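Local coordinates for cytoplasmic Protein STM1381 (Salmonella enterica subsp. enterica serovar Typhimurium, PDB 3SOZ), which is of unknown function but belongs to a putative glutamine amidotransferase family related to the class I glutamine amidotransferases, so any amidotransferase activity is only inferred, at residues A[122-127]-A[143-148]; A[182-187]-A[198-203]; A[83-88]-A[99-104]. All coordinates share one frame; numbering follows the deposited sequence.

Interaction 1. Residues A[122-127]-A[143-148]; sequences SFTGIE and VDMLDV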
loop_
_atom_site.group_PDB
_atom_site.type_symbol
_atom_site.label_atom_id
_atom_site.label_comp_id
_atom_site.label_asym_id
_atom_site.label_seq_id
_atom_site.Cartn_x
_atom_site.Cartn_y
_atom_site.Cartn_z
ATOM N N SER A 122 7.475 -8.817 7.574
ATOM C CA SER A 122 8.914 -8.892 7.457
ATOM C C SER A 122 9.268 -8.347 6.107
ATOM O O SER A 122 8.427 -8.304 5.157
ATOM C CB SER A 122 9.430 -10.337 7.526
ATOM O OG SER A 122 9.287 -10.953 8.807
ATOM N N PHE A 123 10.535 -7.973 6.005
ATOM C CA PHE A 123 11.086 -7.409 4.769
ATOM C C PHE A 123 10.208 -6.256 4.242
ATOM O O PHE A 123 10.068 -5.244 4.938
ATOM C CB PHE A 123 11.432 -8.516 3.750
ATOM C CG PHE A 123 12.178 -9.669 4.373
ATOM C CD1 PHE A 123 13.536 -9.550 4.705
ATOM C CD2 PHE A 123 11.520 -10.861 4.677
ATOM C CE1 PHE A 123 14.222 -10.605 5.327
ATOM C CE2 PHE A 123 12.191 -11.926 5.279
ATOM C CZ PHE A 123 13.560 -11.793 5.606
ATOM N N THR A 124 9.646 -6.385 3.042
ATOM C CA THR A 124 8.688 -5.408 2.578
ATOM C C THR A 124 7.294 -5.752 3.113
ATOM O O THR A 124 6.575 -4.866 3.543
ATOM C CB THR A 124 8.773 -5.174 1.033
ATOM O OG1 THR A 124 10.081 -4.654 0.702
ATOM C CG2 THR A 124 7.709 -4.168 0.530
ATOM N N GLY A 125 6.931 -7.025 3.144
ATOM C CA GLY A 125 5.685 -7.477 3.768
ATOM C C GLY A 125 4.412 -7.208 3.004
ATOM O O GLY A 125 4.416 -6.569 1.968
ATOM N N ILE A 126 3.310 -7.703 3.533
ATOM C CA ILE A 126 1.997 -7.570 2.876
ATOM C C ILE A 126 1.546 -6.136 2.734
ATOM O O ILE A 126 1.751 -5.334 3.620
ATOM C CB ILE A 126 0.916 -8.351 3.600
ATOM C CG1 ILE A 126 -0.430 -8.173 2.852
ATOM C CG2 ILE A 126 0.867 -7.972 5.055
ATOM C CD1 ILE A 126 -1.444 -9.336 3.055
ATOM N N GLU A 127 0.943 -5.827 1.601
ATOM C CA GLU A 127 0.729 -4.443 1.157
ATOM C C GLU A 127 1.923 -3.539 1.461
ATOM O O GLU A 127 1.764 -2.345 1.688
ATOM C CB GLU A 127 -0.553 -3.860 1.764
ATOM C CG GLU A 127 -1.762 -4.787 1.832
ATOM C CD GLU A 127 -2.995 -4.101 2.490
ATOM O OE1 GLU A 127 -3.370 -2.990 2.021
ATOM O OE2 GLU A 127 -3.581 -4.672 3.471
ATOM N N VAL A 143 20.199 -9.081 1.986
ATOM C CA VAL A 143 19.254 -9.012 0.823
ATOM C C VAL A 143 18.783 -7.590 0.446
ATOM O O VAL A 143 18.698 -6.681 1.312
ATOM C CB VAL A 143 18.062 -9.906 1.026
ATOM C CG1 VAL A 143 18.493 -11.369 0.960
ATOM C CG2 VAL A 143 17.418 -9.615 2.376
ATOM N N ASP A 144 18.545 -7.386 -0.851
ATOM C CA ASP A 144 17.789 -6.226 -1.301
ATOM C C ASP A 144 16.313 -6.567 -1.318
ATOM O O ASP A 144 15.943 -7.691 -1.642
ATOM C CB ASP A 144 18.225 -5.739 -2.692
ATOM C CG ASP A 144 19.506 -4.878 -2.656
ATOM O OD1 ASP A 144 19.695 -4.060 -1.704
ATOM O OD2 ASP A 144 20.337 -5.036 -3.587
HETATM N N MSE A 145 15.487 -5.584 -0.963
HETATM C CA MSE A 145 14.030 -5.723 -0.879
HETATM C C MSE A 145 13.313 -5.019 -2.007
HETATM O O MSE A 145 13.828 -4.080 -2.602
HETATM C CB MSE A 145 13.535 -5.190 0.468
HETATM C CG MSE A 145 13.657 -6.201 1.586
HETATM SE SE MSE A 145 13.688 -5.342 3.312
HETATM C CE MSE A 145 15.444 -4.525 3.347
ATOM N N LEU A 146 12.108 -5.487 -2.292
ATOM C CA LEU A 146 11.265 -4.904 -3.327
ATOM C C LEU A 146 10.542 -3.637 -2.833
ATOM O O LEU A 146 10.283 -3.465 -1.639
ATOM C CB LEU A 146 10.238 -5.947 -3.760
ATOM C CG LEU A 146 10.514 -6.813 -5.001
ATOM C CD1 LEU A 146 11.996 -6.917 -5.411
ATOM C CD2 LEU A 146 9.894 -8.188 -4.862
ATOM N N ASP A 147 10.246 -2.745 -3.762
ATOM C CA ASP A 147 9.378 -1.619 -3.526
ATOM C C ASP A 147 7.913 -2.052 -3.317
ATOM O O ASP A 147 7.174 -1.412 -2.584
ATOM C CB ASP A 147 9.415 -0.696 -4.740
ATOM C CG ASP A 147 10.660 0.182 -4.809
ATOM O OD1 ASP A 147 11.458 0.220 -3.837
ATOM O OD2 ASP A 147 10.811 0.883 -5.857
ATOM N N VAL A 148 7.476 -3.102 -3.982
ATOM C CA VAL A 148 6.083 -3.499 -3.945
ATOM C C VAL A 148 5.903 -4.626 -2.914
ATOM O O VAL A 148 6.882 -5.131 -2.351
ATOM C CB VAL A 148 5.598 -4.014 -5.317
ATOM C CG1 VAL A 148 5.866 -3.014 -6.406
ATOM C CG2 VAL A 148 6.216 -5.404 -5.661
#
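Phe123 lies against Met145, a selenomethionine. Its CB is 3.9 Å from Met145 CG. Met145 SE lies against Phe123 CA and C, 3.6 Å from CA, at the ring edge near its plane. Phe123 CE1 touches Val143 CG2 loosely at 4.5 Å. These residues join the loop after strand 113-117, a parallel strand of the central sheet, to strand 143-144 and the chain just beyond it. Strand 143-144 pairs antiparallel with strand 175-187. The parallel strands at the core of this mixed sheet, with helices around them, are consistent with the class I glutamine amidotransferase fold. Phe123 also packs on Asn183 and Cys215 of that sheet. Thr124 follows and carries the polar part. Its OG1 is anti to the carbonyl carbon (chi1 -62°) and donates to Leu146 O at 2.6 Å. The bond reaches a lone pair in the carbonyl plane, with a C=O...donor angle of 144°. OG1 also passes Met145 CB at 3.5 Å as the Thr124 and Met145 side chains run antiparallel past one another. The methyl CG2 faces the carbonyl oxygens of Leu146 and Val148. Asp150 OD2 accepts from the backbone N of both Thr124 and Gly125.

Interaction 2. Residues A[182-187]-A[198-203]; sequences YNKLIA and NGDPLL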
loop_
_atom_site.group_PDB
_atom_site.type_symbol
_atom_site.label_atom_id
_atom_site.label_comp_id
_atom_site.label_asym_id
_atom_site.label_seq_id
_atom_site.Cartn_x
_atom_site.Cartn_y
_atom_site.Cartn_z
ATOM N N TYR A 182 6.665 -17.113 0.679
ATOM C CA TYR A 182 7.872 -16.501 1.184
ATOM C C TYR A 182 7.909 -15.057 0.704
ATOM O O TYR A 182 7.160 -14.655 -0.192
ATOM C CB TYR A 182 9.147 -17.253 0.676
ATOM C CG TYR A 182 9.280 -17.259 -0.846
ATOM C CD1 TYR A 182 8.613 -18.192 -1.603
ATOM C CD2 TYR A 182 10.018 -16.308 -1.510
ATOM C CE1 TYR A 182 8.684 -18.208 -2.959
ATOM C CE2 TYR A 182 10.077 -16.312 -2.900
ATOM C CZ TYR A 182 9.380 -17.281 -3.601
ATOM O OH TYR A 182 9.394 -17.338 -4.978
ATOM N N ASN A 183 8.817 -14.298 1.304
ATOM C CA ASN A 183 9.152 -12.979 0.840
ATOM C C ASN A 183 10.190 -13.068 -0.277
ATOM O O ASN A 183 11.202 -13.738 -0.154
ATOM C CB ASN A 183 9.693 -12.163 2.006
ATOM C CG ASN A 183 8.628 -11.798 3.026
ATOM O OD1 ASN A 183 8.538 -12.387 4.111
ATOM N ND2 ASN A 183 7.824 -10.792 2.688
ATOM N N LYS A 184 9.938 -12.369 -1.371
ATOM C CA LYS A 184 10.789 -12.430 -2.520
ATOM C C LYS A 184 11.853 -11.411 -2.265
ATOM O O LYS A 184 11.527 -10.245 -2.039
ATOM C CB LYS A 184 10.023 -12.046 -3.768
ATOM C CG LYS A 184 10.865 -12.029 -5.015
ATOM C CD LYS A 184 10.027 -11.761 -6.249
ATOM C CE LYS A 184 10.929 -11.689 -7.500
ATOM N NZ LYS A 184 10.103 -11.788 -8.739
ATOM N N LEU A 185 13.109 -11.889 -2.312
ATOM C CA LEU A 185 14.323 -11.119 -2.121
ATOM C C LEU A 185 15.358 -11.387 -3.222
ATOM O O LEU A 185 15.221 -12.276 -4.075
ATOM C CB LEU A 185 14.944 -11.453 -0.770
ATOM C CG LEU A 185 13.978 -11.250 0.394
ATOM C CD1 LEU A 185 14.370 -12.062 1.563
ATOM C CD2 LEU A 185 13.943 -9.819 0.751
ATOM N N ILE A 186 16.401 -10.572 -3.196
ATOM C CA ILE A 186 17.494 -10.638 -4.150
ATOM C C ILE A 186 18.773 -10.682 -3.315
ATOM O O ILE A 186 18.943 -9.854 -2.414
ATOM C CB ILE A 186 17.510 -9.357 -5.011
ATOM C CG1 ILE A 186 16.297 -9.324 -5.938
ATOM C CG2 ILE A 186 18.861 -9.216 -5.769
ATOM C CD1 ILE A 186 16.022 -7.934 -6.598
ATOM N N ALA A 187 19.669 -11.629 -3.580
ATOM C CA ALA A 187 20.951 -11.634 -2.826
ATOM C C ALA A 187 21.842 -10.415 -3.165
ATOM O O ALA A 187 21.953 -10.004 -4.315
ATOM C CB ALA A 187 21.679 -12.937 -2.999
ATOM N N ASN A 198 11.351 -21.753 -5.248
ATOM C CA ASN A 198 10.722 -21.244 -6.472
ATOM C C ASN A 198 11.662 -20.320 -7.236
ATOM O O ASN A 198 11.247 -19.295 -7.773
ATOM C CB ASN A 198 9.410 -20.534 -6.094
ATOM C CG ASN A 198 8.566 -20.130 -7.288
ATOM O OD1 ASN A 198 8.313 -20.919 -8.184
ATOM N ND2 ASN A 198 8.098 -18.889 -7.283
ATOM N N GLY A 199 12.950 -20.678 -7.250
ATOM C CA GLY A 199 13.988 -19.954 -8.015
ATOM C C GLY A 199 14.314 -18.578 -7.460
ATOM O O GLY A 199 14.667 -17.671 -8.233
ATOM N N ASP A 200 14.185 -18.421 -6.131
ATOM C CA ASP A 200 14.454 -17.172 -5.431
ATOM C C ASP A 200 15.175 -17.526 -4.142
ATOM O O ASP A 200 15.054 -18.659 -3.674
ATOM C CB ASP A 200 13.141 -16.473 -5.051
ATOM C CG ASP A 200 12.498 -15.753 -6.202
ATOM O OD1 ASP A 200 13.250 -15.189 -7.026
ATOM O OD2 ASP A 200 11.228 -15.742 -6.275
ATOM N N PRO A 201 15.889 -16.556 -3.526
ATOM C CA PRO A 201 16.616 -16.819 -2.264
ATOM C C PRO A 201 15.738 -17.288 -1.140
ATOM O O PRO A 201 14.638 -16.792 -0.977
ATOM C CB PRO A 201 17.166 -15.455 -1.895
ATOM C CG PRO A 201 17.269 -14.725 -3.162
ATOM C CD PRO A 201 16.292 -15.281 -4.137
ATOM N N LEU A 202 16.206 -18.206 -0.328
ATOM C CA LEU A 202 15.441 -18.552 0.829
ATOM C C LEU A 202 16.260 -18.384 2.102
ATOM O O LEU A 202 15.726 -17.984 3.136
ATOM C CB LEU A 202 14.886 -19.959 0.694
ATOM C CG LEU A 202 13.917 -20.593 1.726
ATOM C CD1 LEU A 202 14.543 -21.726 2.540
ATOM C CD2 LEU A 202 13.145 -19.600 2.636
ATOM N N LEU A 203 17.558 -18.683 2.030
ATOM C CA LEU A 203 18.445 -18.599 3.190
ATOM C C LEU A 203 19.626 -17.820 2.714
ATOM O O LEU A 203 20.345 -18.260 1.836
ATOM C CB LEU A 203 18.921 -19.971 3.625
ATOM C CG LEU A 203 18.837 -20.259 5.117
ATOM C CD1 LEU A 203 19.776 -21.386 5.484
ATOM C CD2 LEU A 203 19.124 -19.013 5.944
HETATM O O HOH W 1 13.559 -14.704 -1.680
#
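Tyr182 OH is held by two hydrogen bonds from 198-203. It donates to Asp200 OD2 at 2.8 Å, and Asn198 ND2 donates to it at 3.1 Å with an N-H...O angle of 161°. Asp200 uses the anti lone pair of OD2, which lies in plane at the ring edge. The carboxylate is turned 60° from the ring. The Asn198 amide has the hydroxyl nearly in its own plane. Tyr182 CG stands between the backbone N and the carbonyl carbon (chi1 61°), which sends the ring across to 198-203. The extended Lys184 chain passes Asp200 obliquely, CG to OD2 3.9 Å. Lys184 NZ is 4.8 Å from OD2, too far for a salt bridge, though the opposite charges may attract weakly. Pro201 CD lies 3.2 Å from Leu185 O. The two backbones share no direct hydrogen bond here. One water bridges them: it donates to Asn183 O and Pro201 O and accepts from Leu185 N. The contact joins the broken strand 175-187 to the 198-199 turn and the start of strand 200-208, which follow strand 192-197. Strands 175-187 and 200-208 are not direct partners; side chains and a water connect them. Strands 151-154 and 192-197 cover the Tyr182 side chain, through Val152, Leu154 and Ile197.

Interaction 3. Residues A[83-88]-A[99-104]; sequences TFLLQN and DALQLI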
loop_
_atom_site.group_PDB
_atom_site.type_symbol
_atom_site.label_atom_id
_atom_site.label_comp_id
_atom_site.label_asym_id
_atom_site.label_seq_id
_atom_site.Cartn_x
_atom_site.Cartn_y
_atom_site.Cartn_z
ATOM N N THR A 83 6.517 -0.912 14.199
ATOM C CA THR A 83 6.569 -1.241 15.586
ATOM C C THR A 83 7.838 -0.745 16.266
ATOM O O THR A 83 7.757 -0.323 17.417
ATOM C CB THR A 83 6.419 -2.741 15.783
ATOM O OG1 THR A 83 5.108 -3.091 15.367
ATOM C CG2 THR A 83 6.569 -3.151 17.253
ATOM N N PHE A 84 8.995 -0.810 15.600
ATOM C CA PHE A 84 10.248 -0.319 16.207
ATOM C C PHE A 84 10.331 1.190 16.210
ATOM O O PHE A 84 10.590 1.755 17.239
ATOM C CB PHE A 84 11.489 -0.896 15.530
ATOM C CG PHE A 84 11.680 -2.349 15.781
ATOM C CD1 PHE A 84 12.301 -2.794 16.948
ATOM C CD2 PHE A 84 11.223 -3.284 14.869
ATOM C CE1 PHE A 84 12.466 -4.146 17.189
ATOM C CE2 PHE A 84 11.394 -4.616 15.103
ATOM C CZ PHE A 84 11.999 -5.063 16.265
ATOM N N LEU A 85 10.111 1.826 15.062
ATOM C CA LEU A 85 10.204 3.273 14.925
ATOM C C LEU A 85 9.123 4.057 15.663
ATOM O O LEU A 85 9.394 5.158 16.165
ATOM C CB LEU A 85 10.164 3.660 13.456
ATOM C CG LEU A 85 11.341 3.118 12.662
ATOM C CD1 LEU A 85 11.116 3.283 11.176
ATOM C CD2 LEU A 85 12.617 3.827 13.114
ATOM N N LEU A 86 7.906 3.520 15.745
ATOM C CA LEU A 86 6.789 4.266 16.341
ATOM C C LEU A 86 6.327 3.656 17.667
ATOM O O LEU A 86 5.199 3.145 17.771
ATOM C CB LEU A 86 5.635 4.389 15.347
ATOM C CG LEU A 86 6.124 5.017 14.036
ATOM C CD1 LEU A 86 5.053 4.906 12.956
ATOM C CD2 LEU A 86 6.516 6.466 14.201
ATOM N N GLN A 87 7.203 3.704 18.672
ATOM C CA GLN A 87 6.899 3.170 19.997
ATOM C C GLN A 87 5.861 4.090 20.627
ATOM O O GLN A 87 5.611 5.197 20.105
ATOM C CB GLN A 87 8.171 3.091 20.832
ATOM C CG GLN A 87 9.197 2.063 20.354
ATOM C CD GLN A 87 10.585 2.256 20.973
ATOM O OE1 GLN A 87 11.574 2.311 20.262
ATOM N NE2 GLN A 87 10.656 2.331 22.299
ATOM N N ASN A 88 5.237 3.655 21.716
ATOM C CA ASN A 88 4.091 4.407 22.215
ATOM C C ASN A 88 4.449 5.844 22.591
ATOM O O ASN A 88 3.694 6.772 22.322
ATOM C CB ASN A 88 3.451 3.718 23.393
ATOM C CG ASN A 88 2.892 2.346 23.072
ATOM O OD1 ASN A 88 2.539 1.609 23.994
ATOM N ND2 ASN A 88 2.790 1.987 21.789
ATOM N N ASP A 99 16.234 5.989 17.763
ATOM C CA ASP A 99 15.884 5.031 16.702
ATOM C C ASP A 99 16.299 3.615 17.075
ATOM O O ASP A 99 17.469 3.290 17.002
ATOM C CB ASP A 99 16.549 5.468 15.388
ATOM C CG ASP A 99 16.332 4.474 14.236
ATOM O OD1 ASP A 99 15.999 3.288 14.496
ATOM O OD2 ASP A 99 16.503 4.886 13.058
ATOM N N ALA A 100 15.336 2.789 17.482
ATOM C CA ALA A 100 15.532 1.356 17.877
ATOM C C ALA A 100 16.243 0.486 16.850
ATOM O O ALA A 100 16.812 -0.559 17.187
ATOM C CB ALA A 100 14.201 0.721 18.209
ATOM N N LEU A 101 16.180 0.909 15.592
ATOM C CA LEU A 101 16.739 0.163 14.480
ATOM C C LEU A 101 18.194 0.583 14.278
ATOM O O LEU A 101 19.010 -0.213 13.781
ATOM C CB LEU A 101 15.904 0.404 13.216
ATOM C CG LEU A 101 14.832 -0.578 12.689
ATOM C CD1 LEU A 101 14.315 -1.639 13.679
ATOM C CD2 LEU A 101 13.665 0.160 12.044
ATOM N N GLN A 102 18.515 1.832 14.644
ATOM C CA GLN A 102 19.900 2.252 14.731
ATOM C C GLN A 102 20.508 1.392 15.815
ATOM O O GLN A 102 21.578 0.832 15.619
ATOM C CB GLN A 102 20.059 3.733 15.106
ATOM C CG GLN A 102 20.537 4.661 13.994
ATOM C CD GLN A 102 21.674 4.089 13.181
ATOM O OE1 GLN A 102 21.891 4.507 12.049
ATOM N NE2 GLN A 102 22.393 3.132 13.737
ATOM N N LEU A 103 19.809 1.263 16.941
ATOM C CA LEU A 103 20.294 0.415 18.016
ATOM C C LEU A 103 20.666 -0.984 17.577
ATOM O O LEU A 103 21.719 -1.481 17.967
ATOM C CB LEU A 103 19.314 0.352 19.192
ATOM C CG LEU A 103 19.536 1.492 20.188
ATOM C CD1 LEU A 103 18.246 1.948 20.935
ATOM C CD2 LEU A 103 20.687 1.121 21.148
ATOM N N ILE A 104 19.817 -1.622 16.777
ATOM C CA ILE A 104 20.095 -2.987 16.340
ATOM C C ILE A 104 21.256 -2.972 15.342
ATOM O O ILE A 104 22.146 -3.832 15.389
ATOM C CB ILE A 104 18.824 -3.691 15.825
ATOM C CG1 ILE A 104 17.913 -4.016 17.015
ATOM C CG2 ILE A 104 19.155 -4.996 15.100
ATOM C CD1 ILE A 104 16.454 -3.962 16.720
#
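The start of helix 100-109, with Asp99 as its N-cap, packs against the end of helix 81-85 through Leu101, Ala100 and Ile104 on one side and Phe84 and Leu85 on the other. Leu101 uses both of its methyls. Its CD1 approaches the base of the Phe84 ring, 3.4 Å from CG, and the two side chains cross at about a right angle. Its CD2 meets Leu85 CG at 3.8 Å, so Leu101 reaches two successive residues. Ala100 CB lies at the edge of the Phe84 ring, near its plane, and 4.1 Å from Phe84 CB. Phe84 CE1 touches Ile104 CD1 at 4.0 Å. Helix 100-109 is the last helix of the beta-alpha-beta crossover from strand 73-77 to the parallel neighbour 113-117. Phe84 packs on Ile76 and Ile104 on Ile74, both of strand 73-77. The cap is formed by one oxygen. Asp99 CG is anti to the backbone N (chi1 176°), which turns the carboxylate back over the first amides of the helix. OD1 accepts from Leu101 N at 2.6 Å and from Gln102 N at 2.9 Å. The first donor comes nearly along the C-O axis, the second from above the carboxylate plane. The same oxygen lies 3.7 Å from Leu85 CD2, as the Leu85 and Asp99 side chains run side by side. Glu153 of a third subunit packs on Leu85, and its Gln156 on Asp99.

Interactions 1 and 2 are neighbours, with centres 11 Å apart, and both reach strand 175-187. They touch directly: Asp144 N probably donates to Ile186 O. Interaction 3 stands apart, between two helices of the 73-77 to 113-117 crossover. Its centre is about 18 Å from that of interaction 1 and about 26 Å from that of interaction 2. It is fully buried and joins its segments by apolar packing, with hydrogen bonds only inside the helix start. Interactions 1 and 2 are partly buried and mix packing with polar links. Interaction 1 relies on a threonine-to-carbonyl bond, interaction 2 on a tyrosine hydroxyl and a bridging water.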